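Long-range contacts in rhamnonate dehydratase (Gibberella zeae PH-1, PDB 3FXG), which probably catalyses the magnesium-dependent dehydration of L-rhamnonate to 2-keto-3-deoxy-L-rhamnonate, as an enolase-superfamily lyase with a metal-binding (beta/alpha)-barrel domain: residues N245-C250 and P267-T272; G258-K263 and G289-I294; M220-M225 and T273-Y278; K285-R290 and Y318-V323; D165-G170 and G183-L188. One frame throughout, in Å; residues are numbered along the deposited sequence.

Contact 1. Residues N245-C250 and P267-T272; sequences NWWEEC and PTVKFT. With MG (magnesium ion), chain I.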
# COMPACT_ATOMS: atom_id res chain seq x y z
N ASN A 245 18.80 -9.22 24.19
CA ASN A 245 19.31 -9.38 22.82
C ASN A 245 18.17 -9.62 21.83
O ASN A 245 18.06 -8.92 20.82
CB ASN A 245 20.30 -10.55 22.77
CG ASN A 245 21.12 -10.56 21.49
OD1 ASN A 245 21.63 -11.59 21.07
ND2 ASN A 245 21.26 -9.39 20.87
N TRP A 246 17.32 -10.61 22.11
CA TRP A 246 16.18 -10.86 21.25
C TRP A 246 15.08 -11.61 21.98
O TRP A 246 15.34 -12.31 22.97
CB TRP A 246 16.58 -11.59 19.95
CG TRP A 246 16.77 -13.09 20.05
CD1 TRP A 246 15.83 -14.03 20.38
CD2 TRP A 246 17.96 -13.82 19.72
NE1 TRP A 246 16.37 -15.30 20.28
CE2 TRP A 246 17.67 -15.20 19.87
CE3 TRP A 246 19.25 -13.44 19.31
CZ2 TRP A 246 18.63 -16.20 19.63
CZ3 TRP A 246 20.20 -14.44 19.07
CH2 TRP A 246 19.88 -15.80 19.23
N TRP A 247 13.86 -11.45 21.49
CA TRP A 247 12.68 -12.10 22.07
C TRP A 247 12.24 -13.17 21.08
O TRP A 247 11.94 -12.87 19.92
CB TRP A 247 11.58 -11.06 22.29
CG TRP A 247 11.96 -10.03 23.31
CD1 TRP A 247 12.74 -8.93 23.11
CD2 TRP A 247 11.62 -10.04 24.70
NE1 TRP A 247 12.89 -8.24 24.29
CE2 TRP A 247 12.21 -8.90 25.28
CE3 TRP A 247 10.85 -10.89 25.50
CZ2 TRP A 247 12.07 -8.59 26.64
CZ3 TRP A 247 10.72 -10.59 26.86
CH2 TRP A 247 11.32 -9.45 27.41
N GLU A 248 12.20 -14.41 21.55
CA GLU A 248 11.87 -15.56 20.72
C GLU A 248 10.46 -16.14 20.81
O GLU A 248 9.92 -16.34 21.90
CB GLU A 248 12.89 -16.66 20.98
CG GLU A 248 12.80 -17.86 20.06
CD GLU A 248 14.02 -18.75 20.15
OE1 GLU A 248 15.14 -18.20 20.22
OE2 GLU A 248 13.87 -19.98 20.14
N GLU A 249 9.89 -16.42 19.64
CA GLU A 249 8.55 -17.00 19.51
C GLU A 249 7.52 -16.41 20.46
O GLU A 249 6.84 -17.14 21.18
CB GLU A 249 8.62 -18.52 19.68
CG GLU A 249 7.59 -19.27 18.83
CD GLU A 249 7.69 -20.78 18.91
OE1 GLU A 249 7.05 -21.46 18.07
OE2 GLU A 249 8.39 -21.31 19.80
N CYS A 250 7.41 -15.08 20.46
CA CYS A 250 6.45 -14.39 21.32
C CYS A 250 5.01 -14.73 20.96
O CYS A 250 4.16 -14.85 21.85
CB CYS A 250 6.62 -12.88 21.20
SG CYS A 250 8.21 -12.27 21.78
N PRO A 267 10.69 -1.10 16.92
CA PRO A 267 11.55 -1.30 15.74
C PRO A 267 13.04 -1.49 16.00
O PRO A 267 13.77 -1.95 15.12
CB PRO A 267 11.24 -0.07 14.89
CG PRO A 267 10.97 0.99 15.93
CD PRO A 267 10.09 0.24 16.92
N THR A 268 13.52 -1.14 17.19
CA THR A 268 14.94 -1.31 17.50
C THR A 268 15.21 -2.57 18.31
O THR A 268 16.33 -2.80 18.78
CB THR A 268 15.50 -0.10 18.29
OG1 THR A 268 14.93 -0.09 19.60
CG2 THR A 268 15.15 1.21 17.58
N VAL A 269 14.18 -3.40 18.50
CA VAL A 269 14.32 -4.64 19.26
C VAL A 269 14.23 -5.84 18.33
O VAL A 269 13.42 -5.86 17.40
CB VAL A 269 13.22 -4.75 20.34
CG1 VAL A 269 13.39 -6.05 21.12
CG2 VAL A 269 13.30 -3.56 21.29
N LYS A 270 15.05 -6.85 18.59
CA LYS A 270 15.07 -8.05 17.76
C LYS A 270 14.04 -9.10 18.18
O LYS A 270 13.85 -9.37 19.37
CB LYS A 270 16.47 -8.69 17.78
CG LYS A 270 17.57 -7.79 17.23
CD LYS A 270 18.81 -8.60 16.85
CE LYS A 270 19.64 -8.97 18.07
NZ LYS A 270 20.33 -7.78 18.62
N PHE A 271 13.37 -9.68 17.18
CA PHE A 271 12.37 -10.71 17.40
C PHE A 271 12.68 -11.89 16.50
O PHE A 271 13.14 -11.71 15.37
CB PHE A 271 10.98 -10.16 17.10
CG PHE A 271 10.54 -9.11 18.08
CD1 PHE A 271 10.00 -9.47 19.31
CD2 PHE A 271 10.75 -7.76 17.80
CE1 PHE A 271 9.67 -8.50 20.25
CE2 PHE A 271 10.43 -6.78 18.74
CZ PHE A 271 9.89 -7.16 19.97
N THR A 272 12.43 -13.11 16.99
CA THR A 272 12.70 -14.31 16.21
C THR A 272 11.55 -15.31 16.38
O THR A 272 10.72 -15.16 17.28
CB THR A 272 14.00 -15.01 16.68
OG1 THR A 272 13.76 -15.69 17.93
CG2 THR A 272 15.11 -13.99 16.89
MG MG I . 12.61 -21.58 21.07
O HOH W 1 16.95 -6.34 20.72
O HOH W 2 9.32 -13.35 18.88
O HOH W 3 10.39 -21.42 21.60
O HOH W 4 14.61 -22.94 21.62
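In the metal-bearing barrel of this enolase-superfamily enzyme, W246 and E248 share one face of a parallel strand pair with T272, whose two branches divide the work between them. The methyl CG2 of T272 lies over the face of the W246 indole, 3.7 Å from the centroid of its five-membered ring. OG1 of T272 instead packs 3.2 Å from CG of E248 and has its hydrogen bond with Q296. Within its own strand, W246 NE1 donates almost in its ring plane to the anti lone pair of E248 OE1, at 3.2 Å. That bond helps fix the rotation of a carboxylate whose other oxygen, OE2, binds the magnesium ion at 2.2 Å; K185 and Q296 also hold OE1. The two strands belong to a beta-alpha-beta unit closed over helix 259-265, and their backbones are joined by W247 N to K270 O (3.0 Å) and T272 N to W247 O (3.0 Å). Beyond them E249 N donates to T272 O (2.8 Å). On the other face, W247 and F271 lie side by side and point the same way: CB of W247 sits 3.7 Å from CD1 of F271, while the rings themselves barely overlap.

Contact 2. Residues G258-K263 and G289-I294; sequences GFALIK and GRNLDI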
# COMPACT_ATOMS: atom_id res chain seq x y z
N GLY A 258 1.33 -10.76 13.15
CA GLY A 258 1.40 -9.87 14.30
C GLY A 258 2.74 -9.18 14.53
O GLY A 258 2.81 -8.16 15.21
N PHE A 259 3.81 -9.73 13.97
CA PHE A 259 5.12 -9.11 14.16
C PHE A 259 5.22 -7.74 13.50
O PHE A 259 6.06 -6.93 13.88
CB PHE A 259 6.22 -10.04 13.66
CG PHE A 259 6.52 -11.16 14.62
CD1 PHE A 259 7.16 -10.89 15.83
CD2 PHE A 259 6.09 -12.45 14.36
CE1 PHE A 259 7.35 -11.90 16.77
CE2 PHE A 259 6.28 -13.47 15.30
CZ PHE A 259 6.90 -13.19 16.50
N ALA A 260 4.35 -7.47 12.53
CA ALA A 260 4.35 -6.17 11.87
C ALA A 260 3.94 -5.12 12.92
O ALA A 260 4.47 -4.00 12.94
CB ALA A 260 3.36 -6.16 10.72
N LEU A 261 3.00 -5.51 13.78
CA LEU A 261 2.51 -4.63 14.83
C LEU A 261 3.56 -4.52 15.93
O LEU A 261 3.77 -3.44 16.50
CB LEU A 261 1.21 -5.19 15.42
CG LEU A 261 0.04 -5.38 14.45
CD1 LEU A 261 -1.05 -6.19 15.13
CD2 LEU A 261 -0.49 -4.02 14.01
N ILE A 262 4.22 -5.63 16.24
CA ILE A 262 5.25 -5.62 17.27
C ILE A 262 6.42 -4.72 16.84
O ILE A 262 6.95 -3.96 17.64
CB ILE A 262 5.75 -7.05 17.57
CG1 ILE A 262 4.66 -7.83 18.31
CG2 ILE A 262 7.02 -7.00 18.42
CD1 ILE A 262 5.00 -9.28 18.56
N LYS A 263 6.80 -4.81 15.57
CA LYS A 263 7.90 -3.99 15.06
C LYS A 263 7.53 -2.51 15.00
O LYS A 263 8.40 -1.65 15.12
CB LYS A 263 8.33 -4.49 13.68
CG LYS A 263 9.22 -5.73 13.71
CD LYS A 263 10.60 -5.42 14.27
CE LYS A 263 11.55 -6.59 14.09
NZ LYS A 263 12.93 -6.29 14.59
N GLY A 289 8.44 -8.95 4.50
CA GLY A 289 8.28 -7.85 5.43
C GLY A 289 9.51 -7.64 6.28
O GLY A 289 9.71 -6.57 6.85
N ARG A 290 10.36 -8.67 6.36
CA ARG A 290 11.59 -8.59 7.13
C ARG A 290 11.28 -8.07 8.54
O ARG A 290 11.93 -7.15 9.05
CB ARG A 290 12.58 -7.67 6.40
CG ARG A 290 14.04 -7.78 6.83
CD ARG A 290 14.99 -8.16 5.68
NE ARG A 290 14.87 -7.31 4.49
CZ ARG A 290 15.89 -6.68 3.90
NH1 ARG A 290 15.68 -5.94 2.82
NH2 ARG A 290 17.11 -6.76 4.40
N ASN A 291 10.27 -8.67 9.18
CA ASN A 291 9.87 -8.30 10.53
C ASN A 291 10.48 -9.23 11.58
O ASN A 291 10.21 -9.08 12.78
CB ASN A 291 8.35 -8.31 10.67
CG ASN A 291 7.69 -7.17 9.94
OD1 ASN A 291 8.12 -6.02 10.05
ND2 ASN A 291 6.64 -7.48 9.19
N LEU A 292 11.27 -10.19 11.13
CA LEU A 292 11.94 -11.14 12.02
C LEU A 292 13.43 -11.08 11.75
O LEU A 292 13.88 -11.23 10.61
CB LEU A 292 11.40 -12.55 11.79
CG LEU A 292 9.94 -12.73 12.23
CD1 LEU A 292 9.37 -13.99 11.62
CD2 LEU A 292 9.86 -12.76 13.75
N ASP A 293 14.21 -10.85 12.80
CA ASP A 293 15.66 -10.73 12.68
C ASP A 293 16.34 -12.07 12.48
O ASP A 293 17.45 -12.13 11.95
CB ASP A 293 16.20 -10.05 13.92
CG ASP A 293 15.62 -8.68 14.11
OD1 ASP A 293 16.23 -7.70 13.64
OD2 ASP A 293 14.52 -8.58 14.70
N ILE A 294 15.68 -13.14 12.90
CA ILE A 294 16.21 -14.49 12.76
C ILE A 294 15.07 -15.49 12.62
O ILE A 294 14.07 -15.40 13.34
CB ILE A 294 17.03 -14.92 14.00
CG1 ILE A 294 18.17 -13.93 14.26
CG2 ILE A 294 17.60 -16.32 13.80
CD1 ILE A 294 18.99 -14.28 15.49
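D293 OD2 is gripped from two directions: NZ of K263 forms a salt bridge to it at 2.8 Å, on the syn side of the carboxylate, and the backbone N of F271 also donates to it. OD1 of the same carboxylate bonds to S230 of a second subunit, which leaves D293 little freedom to turn. In K263 a chi2 of -70° turns CD aside, and the chain then runs extended to NZ, which also donates to V269 O. On the way its CE passes 3.1 Å from N291 O, a buried carbonyl for which the model offers no partner. K263 and N291 slide past each other in opposite directions, with CG of K263 3.8 Å from N291 OD1, an oxygen that bonds to R264 of the second subunit. The amide nitrogen ND2 of N291 rests against A260, 3.9 Å from its CB. Deeper in, L292 meets F259 at about a right angle. Its methyl CD2 stands over the middle of the phenyl ring, 3.7 Å from the centroid and only 6° off the ring normal, a well-centred CH-pi contact. Helix 259-265 is thereby fastened to the loop entering strand 294-295, a helix-against-loop packing on the outer layer of the (beta/alpha)-barrel, at a subunit interface.

Contact 3. Residues M220-M225 and T273-Y278; sequences MVDCYM and TGEHEY. With MG (magnesium ion), chain I.
M225, a selenomethionine, sends its side chain from CB across the imidazole of H276. CG lies between the backbone N and carbonyl carbon (chi1 60°), and the chain then runs extended. SE comes over the ring face, 3.6 Å from H276 ND1, and the terminal CE lies over the same ring at 3.3 Å from CE1. The same methyl also covers a face of Y224, toward its rim, so one CE is shared by two rings. The two ring planes are at 81°, with CE1 of Y224 3.8 Å from CE1 of H276. Water 5 lies at the edge of both and links Y224 OH to H276 NE2, while ND1 of H276 is hydrogen-bonded to E249. D222 ends strand 219-222 and E275 lies in the loop just after strand 270-273, the C-terminal side of the barrel, where enolase-superfamily enzymes carry their metal ligands. D222 OD2 and E275 OE2 each bind the magnesium ion at 2.2 Å, and E248 is the third protein ligand. D222 OD2 and E275 OE2 remain 4.4 Å apart, like charges that the cation presumably makes tolerable. OD1 of D222 accepts from Y224 N at 2.9 Å in an Asx turn and also takes a bond from water 3, a metal-bound water.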
# COMPACT_ATOMS: atom_id res chain seq x y z
N MSE A 220 18.91 -13.76 25.86
CA MSE A 220 17.75 -13.85 24.97
C MSE A 220 16.60 -14.42 25.78
O MSE A 220 16.82 -15.09 26.79
CB MSE A 220 18.06 -14.76 23.78
CG MSE A 220 19.13 -14.22 22.82
SE MSE A 220 20.95 -14.24 23.51
CE MSE A 220 21.57 -15.88 22.67
N VAL A 221 15.36 -14.17 25.35
CA VAL A 221 14.20 -14.68 26.08
C VAL A 221 13.30 -15.52 25.19
O VAL A 221 12.81 -15.06 24.16
CB VAL A 221 13.37 -13.51 26.67
CG1 VAL A 221 12.21 -14.06 27.48
CG2 VAL A 221 14.27 -12.63 27.53
N ASP A 222 13.07 -16.77 25.60
CA ASP A 222 12.21 -17.67 24.84
C ASP A 222 10.80 -17.60 25.41
O ASP A 222 10.61 -17.76 26.62
CB ASP A 222 12.73 -19.10 24.92
CG ASP A 222 12.06 -20.02 23.92
OD1 ASP A 222 10.83 -20.21 24.00
OD2 ASP A 222 12.76 -20.55 23.04
N CYS A 223 9.82 -17.35 24.55
CA CYS A 223 8.43 -17.22 24.99
C CYS A 223 7.51 -18.38 24.59
O CYS A 223 6.31 -18.34 24.86
CB CYS A 223 7.87 -15.89 24.50
SG CYS A 223 8.82 -14.44 25.07
N TYR A 224 8.08 -19.40 23.96
CA TYR A 224 7.34 -20.59 23.53
C TYR A 224 5.91 -20.33 23.04
O TYR A 224 4.95 -20.86 23.60
CB TYR A 224 7.34 -21.62 24.67
CG TYR A 224 6.99 -23.04 24.26
CD1 TYR A 224 7.80 -23.75 23.37
CD2 TYR A 224 5.83 -23.66 24.72
CE1 TYR A 224 7.47 -25.05 22.97
CE2 TYR A 224 5.49 -24.95 24.32
CZ TYR A 224 6.31 -25.64 23.44
OH TYR A 224 5.96 -26.90 23.02
N MSE A 225 5.79 -19.53 21.97
CA MSE A 225 4.51 -19.18 21.35
C MSE A 225 3.35 -18.92 22.32
O MSE A 225 2.18 -19.15 22.00
CB MSE A 225 4.11 -20.27 20.32
CG MSE A 225 3.94 -21.68 20.88
SE MSE A 225 3.83 -23.12 19.52
CE MSE A 225 4.48 -24.57 20.62
N THR A 273 11.52 -16.31 15.51
CA THR A 273 10.49 -17.35 15.58
C THR A 273 10.74 -18.35 14.46
O THR A 273 11.68 -18.20 13.69
CB THR A 273 9.07 -16.76 15.42
OG1 THR A 273 8.10 -17.78 15.67
CG2 THR A 273 8.87 -16.22 14.00
N GLY A 274 9.90 -19.38 14.40
CA GLY A 274 10.03 -20.36 13.33
C GLY A 274 10.17 -21.83 13.68
O GLY A 274 10.00 -22.67 12.79
N GLU A 275 10.47 -22.18 14.93
CA GLU A 275 10.63 -23.59 15.24
C GLU A 275 9.36 -24.40 15.01
O GLU A 275 9.41 -25.61 14.83
CB GLU A 275 11.17 -23.79 16.66
CG GLU A 275 10.25 -23.37 17.79
CD GLU A 275 10.99 -23.36 19.12
OE1 GLU A 275 10.54 -24.05 20.07
OE2 GLU A 275 12.02 -22.67 19.21
N HIS A 276 8.21 -23.72 15.00
CA HIS A 276 6.96 -24.43 14.75
C HIS A 276 6.32 -24.05 13.42
O HIS A 276 5.09 -24.04 13.28
CB HIS A 276 5.99 -24.21 15.91
CG HIS A 276 6.49 -24.77 17.21
ND1 HIS A 276 7.08 -23.99 18.18
CD2 HIS A 276 6.54 -26.05 17.66
CE1 HIS A 276 7.47 -24.76 19.18
NE2 HIS A 276 7.16 -26.01 18.89
N GLU A 277 7.16 -23.73 12.44
CA GLU A 277 6.70 -23.39 11.09
C GLU A 277 7.26 -24.49 10.17
O GLU A 277 8.27 -25.11 10.50
CB GLU A 277 7.21 -22.01 10.68
CG GLU A 277 6.65 -21.50 9.36
CD GLU A 277 5.14 -21.70 9.25
OE1 GLU A 277 4.71 -22.83 8.94
OE2 GLU A 277 4.39 -20.73 9.49
N TYR A 278 6.61 -24.73 9.03
CA TYR A 278 7.03 -25.80 8.13
C TYR A 278 7.01 -25.46 6.64
O TYR A 278 6.22 -24.62 6.21
CB TYR A 278 6.12 -27.02 8.34
CG TYR A 278 5.79 -27.32 9.79
CD1 TYR A 278 6.44 -28.35 10.47
CD2 TYR A 278 4.86 -26.55 10.48
CE1 TYR A 278 6.16 -28.60 11.82
CE2 TYR A 278 4.58 -26.79 11.82
CZ TYR A 278 5.23 -27.82 12.48
OH TYR A 278 4.95 -28.05 13.81
MG MG I . 12.61 -21.58 21.07
O HOH W 3 10.39 -21.42 21.60
O HOH W 5 7.71 -27.86 21.10
O HOH W 4 14.61 -22.94 21.62

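Contact 4. Residues K285-R290 and Y318-V323; sequences KLVEGR and YDVPVV
Y318, R290 and V287 carry most of this contact, which packs the C-terminal end of one barrel helix against the end of the next: V287 closes helix 279-287, and Y318 follows helix 305-316, which ends in a Schellman motif with D319 at its C-prime position. A type II turn runs from V287 to R290, closed by R290 N to V287 O at 2.9 Å, and both of these residues meet Y318. V287 CG1 crosses Y318 obliquely and touches the ring at CD2, 3.7 Å away. The same methyl lies 4.3 Å from V320 CG2, so V287 CG1 touches both Y318 and V320. R290 slides past V320 in the opposite direction: a chi2 of 122° places its CD beside V320 CG2, at 3.9 Å, and a second bend, chi3 52°, turns NE. Y318 CD1 lies over one face of the guanidinium. The charged end is held by D255 of a second subunit, and Y318 OH by E288 of a fourth, so the contact sits where subunits meet. Water 6, at the edge of the guanidinium and in its plane, accepts from R290 NH2 at 3.0 Å and donates to Y318 O at 2.8 Å.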
# COMPACT_ATOMS: atom_id res chain seq x y z
N LYS A 285 6.83 -16.62 4.35
CA LYS A 285 6.05 -15.62 5.07
C LYS A 285 6.82 -14.94 6.20
O LYS A 285 6.59 -13.77 6.50
CB LYS A 285 4.77 -16.24 5.63
CG LYS A 285 3.66 -16.38 4.61
CD LYS A 285 3.27 -15.00 4.08
CE LYS A 285 2.06 -15.06 3.18
NZ LYS A 285 1.72 -13.72 2.66
N LEU A 286 7.72 -15.69 6.84
CA LEU A 286 8.50 -15.12 7.93
C LEU A 286 9.56 -14.16 7.41
O LEU A 286 10.01 -13.26 8.13
CB LEU A 286 9.16 -16.24 8.74
CG LEU A 286 8.27 -16.89 9.80
CD1 LEU A 286 6.99 -17.44 9.17
CD2 LEU A 286 9.05 -18.00 10.51
N VAL A 287 9.96 -14.33 6.15
CA VAL A 287 10.95 -13.45 5.55
C VAL A 287 10.27 -12.22 4.93
O VAL A 287 10.83 -11.13 4.94
CB VAL A 287 11.76 -14.19 4.46
CG1 VAL A 287 12.72 -13.23 3.77
CG2 VAL A 287 12.56 -15.32 5.11
N GLU A 288 9.05 -12.40 4.41
CA GLU A 288 8.32 -11.28 3.81
C GLU A 288 8.11 -10.18 4.86
O GLU A 288 7.66 -10.45 5.97
CB GLU A 288 6.94 -11.72 3.30
CG GLU A 288 6.97 -12.82 2.26
CD GLU A 288 5.58 -13.14 1.72
OE1 GLU A 288 4.58 -12.79 2.37
OE2 GLU A 288 5.51 -13.77 0.64
N GLY A 289 8.44 -8.95 4.50
CA GLY A 289 8.28 -7.85 5.43
C GLY A 289 9.51 -7.64 6.28
O GLY A 289 9.71 -6.57 6.85
N ARG A 290 10.36 -8.67 6.36
CA ARG A 290 11.59 -8.59 7.13
C ARG A 290 11.28 -8.07 8.54
O ARG A 290 11.93 -7.15 9.05
CB ARG A 290 12.58 -7.67 6.40
CG ARG A 290 14.04 -7.78 6.83
CD ARG A 290 14.99 -8.16 5.68
NE ARG A 290 14.87 -7.31 4.49
CZ ARG A 290 15.89 -6.68 3.90
NH1 ARG A 290 15.68 -5.94 2.82
NH2 ARG A 290 17.11 -6.76 4.40
N TYR A 318 17.80 -12.12 1.31
CA TYR A 318 17.43 -10.95 2.10
C TYR A 318 18.35 -10.80 3.31
O TYR A 318 18.08 -10.03 4.23
CB TYR A 318 15.97 -11.07 2.55
CG TYR A 318 15.01 -10.93 1.39
CD1 TYR A 318 14.65 -9.67 0.90
CD2 TYR A 318 14.50 -12.06 0.74
CE1 TYR A 318 13.82 -9.54 -0.21
CE2 TYR A 318 13.66 -11.93 -0.37
CZ TYR A 318 13.33 -10.67 -0.84
OH TYR A 318 12.53 -10.54 -1.95
N ASP A 319 19.45 -11.54 3.29
CA ASP A 319 20.43 -11.52 4.37
C ASP A 319 19.81 -11.77 5.74
O ASP A 319 20.26 -11.22 6.75
CB ASP A 319 21.19 -10.19 4.38
CG ASP A 319 21.97 -9.97 3.10
OD1 ASP A 319 22.65 -10.93 2.66
OD2 ASP A 319 21.92 -8.85 2.54
N VAL A 320 18.76 -12.58 5.77
CA VAL A 320 18.11 -12.92 7.03
C VAL A 320 18.80 -14.17 7.55
O VAL A 320 18.80 -15.21 6.88
CB VAL A 320 16.60 -13.21 6.85
CG1 VAL A 320 16.02 -13.79 8.14
CG2 VAL A 320 15.86 -11.92 6.48
N PRO A 321 19.40 -14.10 8.74
CA PRO A 321 20.08 -15.29 9.27
C PRO A 321 19.12 -16.41 9.65
O PRO A 321 17.99 -16.18 10.06
CB PRO A 321 20.85 -14.75 10.47
CG PRO A 321 19.99 -13.61 10.94
CD PRO A 321 19.59 -12.95 9.64
N VAL A 322 19.61 -17.64 9.49
CA VAL A 322 18.85 -18.83 9.84
C VAL A 322 19.62 -19.52 10.96
O VAL A 322 20.77 -19.91 10.77
CB VAL A 322 18.74 -19.81 8.64
CG1 VAL A 322 17.97 -21.06 9.06
CG2 VAL A 322 18.04 -19.14 7.46
N VAL A 323 19.00 -19.64 12.12
CA VAL A 323 19.61 -20.29 13.28
C VAL A 323 18.60 -21.33 13.73
O VAL A 323 17.71 -21.04 14.52
CB VAL A 323 19.87 -19.29 14.42
CG1 VAL A 323 20.52 -20.00 15.61
CG2 VAL A 323 20.77 -18.16 13.94
O HOH W 6 18.30 -8.49 6.55

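Contact 5. Residues D165-G170 and G183-L188; sequences DFYCTG and GGKVPL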
# COMPACT_ATOMS: atom_id res chain seq x y z
N ASP A 165 29.99 -21.40 16.74
CA ASP A 165 29.77 -20.85 18.08
C ASP A 165 28.32 -21.05 18.53
O ASP A 165 27.38 -20.86 17.75
CB ASP A 165 30.13 -19.36 18.10
CG ASP A 165 31.60 -19.12 17.86
OD1 ASP A 165 32.42 -19.69 18.60
OD2 ASP A 165 31.95 -18.36 16.92
N PHE A 166 28.15 -21.43 19.79
CA PHE A 166 26.84 -21.70 20.36
C PHE A 166 26.42 -20.74 21.47
O PHE A 166 27.26 -20.15 22.16
CB PHE A 166 26.79 -23.09 21.01
CG PHE A 166 26.90 -24.24 20.04
CD1 PHE A 166 25.88 -25.19 19.98
CD2 PHE A 166 28.03 -24.41 19.25
CE1 PHE A 166 26.00 -26.30 19.14
CE2 PHE A 166 28.15 -25.52 18.42
CZ PHE A 166 27.13 -26.47 18.36
N TYR A 167 25.11 -20.62 21.64
CA TYR A 167 24.55 -19.84 22.74
C TYR A 167 23.82 -20.96 23.48
O TYR A 167 23.45 -21.97 22.88
CB TYR A 167 23.62 -18.73 22.24
CG TYR A 167 22.31 -19.15 21.62
CD1 TYR A 167 21.21 -19.47 22.42
CD2 TYR A 167 22.15 -19.17 20.24
CE1 TYR A 167 19.98 -19.79 21.84
CE2 TYR A 167 20.93 -19.49 19.66
CZ TYR A 167 19.85 -19.79 20.46
OH TYR A 167 18.63 -20.09 19.89
N CYS A 168 23.62 -20.81 24.78
CA CYS A 168 22.98 -21.86 25.55
C CYS A 168 21.58 -21.53 26.02
O CYS A 168 21.36 -20.49 26.65
CB CYS A 168 23.87 -22.22 26.75
SG CYS A 168 23.29 -23.60 27.74
N THR A 169 20.63 -22.42 25.73
CA THR A 169 19.24 -22.23 26.15
C THR A 169 19.01 -23.02 27.43
O THR A 169 19.19 -24.23 27.46
CB THR A 169 18.25 -22.73 25.07
OG1 THR A 169 18.50 -22.04 23.84
CG2 THR A 169 16.82 -22.48 25.51
N GLY A 170 18.62 -22.31 28.49
CA GLY A 170 18.39 -22.97 29.76
C GLY A 170 18.12 -21.98 30.88
O GLY A 170 18.22 -20.77 30.69
N GLY A 183 26.18 -16.57 24.58
CA GLY A 183 24.99 -15.96 25.13
C GLY A 183 24.09 -16.98 25.81
O GLY A 183 24.29 -18.19 25.66
N GLY A 184 23.11 -16.50 26.56
CA GLY A 184 22.20 -17.40 27.24
C GLY A 184 20.75 -17.05 26.98
O GLY A 184 20.37 -15.89 27.09
N LYS A 185 19.93 -18.05 26.63
CA LYS A 185 18.51 -17.82 26.37
C LYS A 185 17.69 -18.48 27.47
O LYS A 185 17.77 -19.70 27.67
CB LYS A 185 18.10 -18.39 25.01
CG LYS A 185 16.66 -18.03 24.61
CD LYS A 185 16.36 -18.42 23.15
CE LYS A 185 16.37 -19.93 22.96
NZ LYS A 185 16.14 -20.31 21.53
N VAL A 186 16.90 -17.68 28.18
CA VAL A 186 16.09 -18.19 29.28
C VAL A 186 14.60 -18.27 28.92
O VAL A 186 14.11 -17.52 28.08
CB VAL A 186 16.26 -17.30 30.54
CG1 VAL A 186 17.72 -17.30 30.98
CG2 VAL A 186 15.81 -15.88 30.24
N PRO A 187 13.87 -19.20 29.54
CA PRO A 187 12.44 -19.34 29.26
C PRO A 187 11.60 -18.38 30.11
O PRO A 187 11.80 -18.29 31.33
CB PRO A 187 12.17 -20.81 29.58
CG PRO A 187 13.10 -21.07 30.72
CD PRO A 187 14.38 -20.34 30.33
N LEU A 188 10.69 -17.67 29.47
CA LEU A 188 9.81 -16.73 30.16
C LEU A 188 8.89 -17.57 31.04
O LEU A 188 8.22 -18.48 30.55
CB LEU A 188 8.98 -15.93 29.15
CG LEU A 188 8.17 -14.77 29.71
CD1 LEU A 188 9.11 -13.63 30.07
CD2 LEU A 188 7.15 -14.31 28.68
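K185 lies side by side with T169, the two side chains pointing the same way from neighbouring strands, while Y167 crosses the lysine obliquely. The lysine leaves its backbone with CG anti to N and bends at chi3 (66°), which turns CE toward the threonine: CE lies 3.1 Å from T169 OG1 and 3.6 Å from its methyl CG2. NZ then arrives at the edge of the Y167 ring, in its plane, and donates to Y167 OH at 3.0 Å. CG of Y167 sits between the backbone N and the carbonyl carbon, and the ring crosses the lysine, CE1 of Y167 lying 3.8 Å from K185 CE. Below these side chains the strands run parallel, bonded through C168 N to G183 O (2.8 Å), K185 N to C168 O (2.8 Å) and G170 N to K185 O (2.9 Å). They are the first and last elements of a beta-alpha-beta unit around helix 173-179, in the barrel wall. G184, paired with C168, has no side chain on the sheet face that carries C168. NZ also forms salt bridges to E248, a magnesium ligand, and to E345, which in turn bonds T169 OG1. Held by Y167 OH, E248 and E345 together, NZ has a defined position, and K185 acts as a second-shell partner that helps to place the metal ligand E248.

Overall arrangement
All five contacts belong to the barrel, contact 5 including its strand 163-169. Along the chain contact 5 comes first; 220-225 and 273-278 then bracket contact 1, contact 2 alternates with both, and contact 4 begins where contact 2 ends, sharing G289 and R290. Strands 163-169, 184-187, 219-222, 246-248 and 270-273 succeed one another across the sheet, so contacts 5, 3 and 1 follow its curve, with centres 10 to 14 Å apart. Contacts 1 and 3 together hold all three protein ligands of the magnesium ion. Contacts 2 and 4, centres 9 Å apart, pack the outer helices and loops. Contacts 1 to 4 all touch other subunits, whereas contact 5 touches none.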